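Local coordinates for protein predicted transcriptional regulator (Clostridium thermocellum, PDB 1XMA) that probably binds DNA as a dimeric transcriptional regulator of the PadR-like family, through a winged helix-turn-helix domain, at residues Y41-L47 against Y117-K121. Sequence-based numbering, arbitrary orientation.
Sequences YVDTIIL and YYKQK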
loop_
_atom_site.group_PDB
_atom_site.type_symbol
_atom_site.label_atom_id
_atom_site.label_comp_id
_atom_site.label_asym_id
_atom_site.label_seq_id
_atom_site.Cartn_x
_atom_site.Cartn_y
_atom_site.Cartn_z
ATOM N N TYR B 41 -5.301 -4.518 -0.179
ATOM C CA TYR B 41 -5.316 -5.699 -1.074
ATOM C C TYR B 41 -5.857 -7.010 -0.529
ATOM O O TYR B 41 -5.925 -7.995 -1.254
ATOM C CB TYR B 41 -3.964 -5.860 -1.787
ATOM C CG TYR B 41 -3.819 -4.739 -2.794
ATOM C CD1 TYR B 41 -4.415 -4.832 -4.059
ATOM C CD2 TYR B 41 -3.156 -3.550 -2.456
ATOM C CE1 TYR B 41 -4.332 -3.776 -4.974
ATOM C CE2 TYR B 41 -3.067 -2.489 -3.360
ATOM C CZ TYR B 41 -3.649 -2.610 -4.615
ATOM O OH TYR B 41 -3.549 -1.578 -5.502
ATOM N N VAL B 42 -6.284 -6.994 0.732
ATOM C CA VAL B 42 -6.836 -8.159 1.413
ATOM C C VAL B 42 -7.888 -8.838 0.553
ATOM O O VAL B 42 -7.758 -10.037 0.217
ATOM C CB VAL B 42 -7.378 -7.759 2.886
ATOM C CG1 VAL B 42 -8.493 -8.677 3.399
ATOM C CG2 VAL B 42 -6.254 -7.747 3.859
ATOM N N ASP B 43 -8.915 -8.076 0.167
ATOM C CA ASP B 43 -10.031 -8.613 -0.637
ATOM C C ASP B 43 -9.569 -9.181 -1.966
ATOM O O ASP B 43 -10.037 -10.250 -2.394
ATOM C CB ASP B 43 -11.089 -7.549 -0.873
ATOM C CG ASP B 43 -11.764 -7.103 0.421
ATOM O OD1 ASP B 43 -11.368 -7.558 1.502
ATOM O OD2 ASP B 43 -12.689 -6.290 0.360
ATOM N N THR B 44 -8.667 -8.453 -2.621
ATOM C CA THR B 44 -8.108 -8.859 -3.909
ATOM C C THR B 44 -7.301 -10.163 -3.778
ATOM O O THR B 44 -7.398 -11.023 -4.634
ATOM C CB THR B 44 -7.224 -7.729 -4.486
ATOM O OG1 THR B 44 -7.986 -6.510 -4.517
ATOM C CG2 THR B 44 -6.702 -8.082 -5.904
ATOM N N ILE B 45 -6.520 -10.291 -2.695
ATOM C CA ILE B 45 -5.799 -11.531 -2.365
ATOM C C ILE B 45 -6.746 -12.739 -2.110
ATOM O O ILE B 45 -6.476 -13.840 -2.542
ATOM C CB ILE B 45 -4.837 -11.303 -1.124
ATOM C CG1 ILE B 45 -3.686 -10.351 -1.493
ATOM C CG2 ILE B 45 -4.367 -12.640 -0.524
ATOM C CD1 ILE B 45 -2.719 -10.005 -0.342
ATOM N N ILE B 46 -7.846 -12.515 -1.398
ATOM C CA ILE B 46 -8.854 -13.554 -1.160
ATOM C C ILE B 46 -9.577 -13.944 -2.436
ATOM O O ILE B 46 -9.797 -15.128 -2.680
ATOM C CB ILE B 46 -9.891 -13.146 -0.082
ATOM C CG1 ILE B 46 -9.223 -13.124 1.306
ATOM C CG2 ILE B 46 -11.096 -14.121 -0.099
ATOM C CD1 ILE B 46 -9.905 -12.218 2.321
ATOM N N LEU B 47 -9.915 -12.950 -3.257
ATOM C CA LEU B 47 -10.505 -13.180 -4.574
ATOM C C LEU B 47 -9.574 -13.955 -5.498
ATOM O O LEU B 47 -10.010 -14.842 -6.255
ATOM C CB LEU B 47 -10.893 -11.842 -5.216
ATOM C CG LEU B 47 -12.040 -11.079 -4.543
ATOM C CD1 LEU B 47 -12.245 -9.757 -5.229
ATOM C CD2 LEU B 47 -13.357 -11.912 -4.514
ATOM N N TYR B 117 -14.178 -6.845 -10.104
ATOM C CA TYR B 117 -13.541 -6.082 -9.036
ATOM C C TYR B 117 -12.050 -6.435 -8.919
ATOM O O TYR B 117 -11.199 -5.548 -8.714
ATOM C CB TYR B 117 -14.247 -6.311 -7.720
ATOM C CG TYR B 117 -13.530 -5.754 -6.483
ATOM C CD1 TYR B 117 -12.762 -6.584 -5.685
ATOM C CD2 TYR B 117 -13.661 -4.400 -6.099
ATOM C CE1 TYR B 117 -12.126 -6.119 -4.550
ATOM C CE2 TYR B 117 -13.015 -3.901 -4.927
ATOM C CZ TYR B 117 -12.250 -4.787 -4.162
ATOM O OH TYR B 117 -11.582 -4.371 -3.018
ATOM N N TYR B 118 -11.745 -7.728 -9.039
ATOM C CA TYR B 118 -10.373 -8.215 -9.003
ATOM C C TYR B 118 -9.526 -7.581 -10.119
ATOM O O TYR B 118 -8.393 -7.131 -9.874
ATOM C CB TYR B 118 -10.352 -9.756 -9.106
ATOM C CG TYR B 118 -8.959 -10.323 -9.301
ATOM C CD1 TYR B 118 -8.120 -10.576 -8.204
ATOM C CD2 TYR B 118 -8.461 -10.581 -10.591
ATOM C CE1 TYR B 118 -6.807 -11.084 -8.400
ATOM C CE2 TYR B 118 -7.191 -11.090 -10.787
ATOM C CZ TYR B 118 -6.362 -11.336 -9.687
ATOM O OH TYR B 118 -5.098 -11.836 -9.899
ATOM N N LYS B 119 -10.074 -7.540 -11.338
ATOM C CA LYS B 119 -9.322 -7.008 -12.496
ATOM C C LYS B 119 -9.052 -5.500 -12.380
ATOM O O LYS B 119 -7.973 -5.026 -12.764
ATOM C CB LYS B 119 -10.022 -7.343 -13.818
ATOM C CG LYS B 119 -9.984 -8.819 -14.169
ATOM C CD LYS B 119 -10.286 -9.052 -15.637
ATOM C CE LYS B 119 -11.785 -9.088 -15.918
ATOM N NZ LYS B 119 -12.083 -9.777 -17.224
ATOM N N GLN B 120 -10.031 -4.770 -11.841
ATOM C CA GLN B 120 -9.889 -3.355 -11.532
ATOM C C GLN B 120 -8.765 -3.123 -10.514
ATOM O O GLN B 120 -7.921 -2.238 -10.685
ATOM C CB GLN B 120 -11.209 -2.771 -10.988
ATOM C CG GLN B 120 -11.185 -1.221 -10.899
ATOM C CD GLN B 120 -12.170 -0.629 -9.877
ATOM O OE1 GLN B 120 -13.153 0.043 -10.253
ATOM N NE2 GLN B 120 -11.900 -0.858 -8.571
ATOM N N LYS B 121 -8.769 -3.926 -9.449
ATOM C CA LYS B 121 -7.769 -3.810 -8.394
ATOM C C LYS B 121 -6.383 -4.233 -8.876
ATOM O O LYS B 121 -5.379 -3.707 -8.412
ATOM C CB LYS B 121 -8.212 -4.609 -7.164
ATOM C CG LYS B 121 -9.301 -3.913 -6.362
ATOM C CD LYS B 121 -8.664 -3.053 -5.301
ATOM C CE LYS B 121 -9.518 -1.860 -4.970
ATOM N NZ LYS B 121 -8.825 -0.995 -3.970
HETATM O O HOH W 1 -8.711 -5.215 -2.302
#
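Thr44 and Leu47 of helix 41-47 meet Tyr117, Tyr118 and Lys121 of helix 117-121 where the two helices cross at -124°, their axes 9.7 Å apart at the closest. The backbones come nearest where Thr44 CA lies 5.6 Å from Tyr118 CA; a small beta-branched residue suits so close a passage.

The apolar contacts are made by Leu47 and Thr44. Leu47 CD1 lies 3.2 Å from Tyr117 CD1, at the edge of the ring and in its plane; the forked end of leucine can reach this rim while its CB comes near Tyr118. The Tyr117 ring also receives Lys121 CG over one face, offset toward the rim, and stacks with Tyr91. Thr44 CG2, anti to the backbone N, reaches Tyr118 CD1 at 3.7 Å.

Weak CH-to-oxygen approaches form a second group. Thr44 OG1 sits 3.3 Å from Lys121 CB, beside methylenes long enough to cover it before NZ goes on to a weak, long ion pair with Glu124. Thr44 O lies at the edge of the Tyr118 ring, in its plane. Likewise Lys121 O is in the plane of the Tyr41 ring, 3.6 Å from Tyr41 CE1, where the slightly positive ring hydrogens suit a carbonyl oxygen.

Polar linkage runs through one water, hydrogen-bonded to Thr44 OG1 at 2.7 Å and, thanks to the length of tyrosine, to Tyr117 OH at 3.1 Å. It gives each hydroxyl a partner and ties the helices together. Asp43 touches Tyr117 through CB, but its carboxylate forms a salt bridge with Arg85 on helix 76-88. Tyr118 OH hydrogen-bonds to Phe135 O and Lys137 N of the second subunit.

The pairing thus joins the first helix of the probable winged-helix domain to the long C-terminal helix that follows the wing strands, and continues into the dimer interface, an arrangement characteristic of PadR-like regulators.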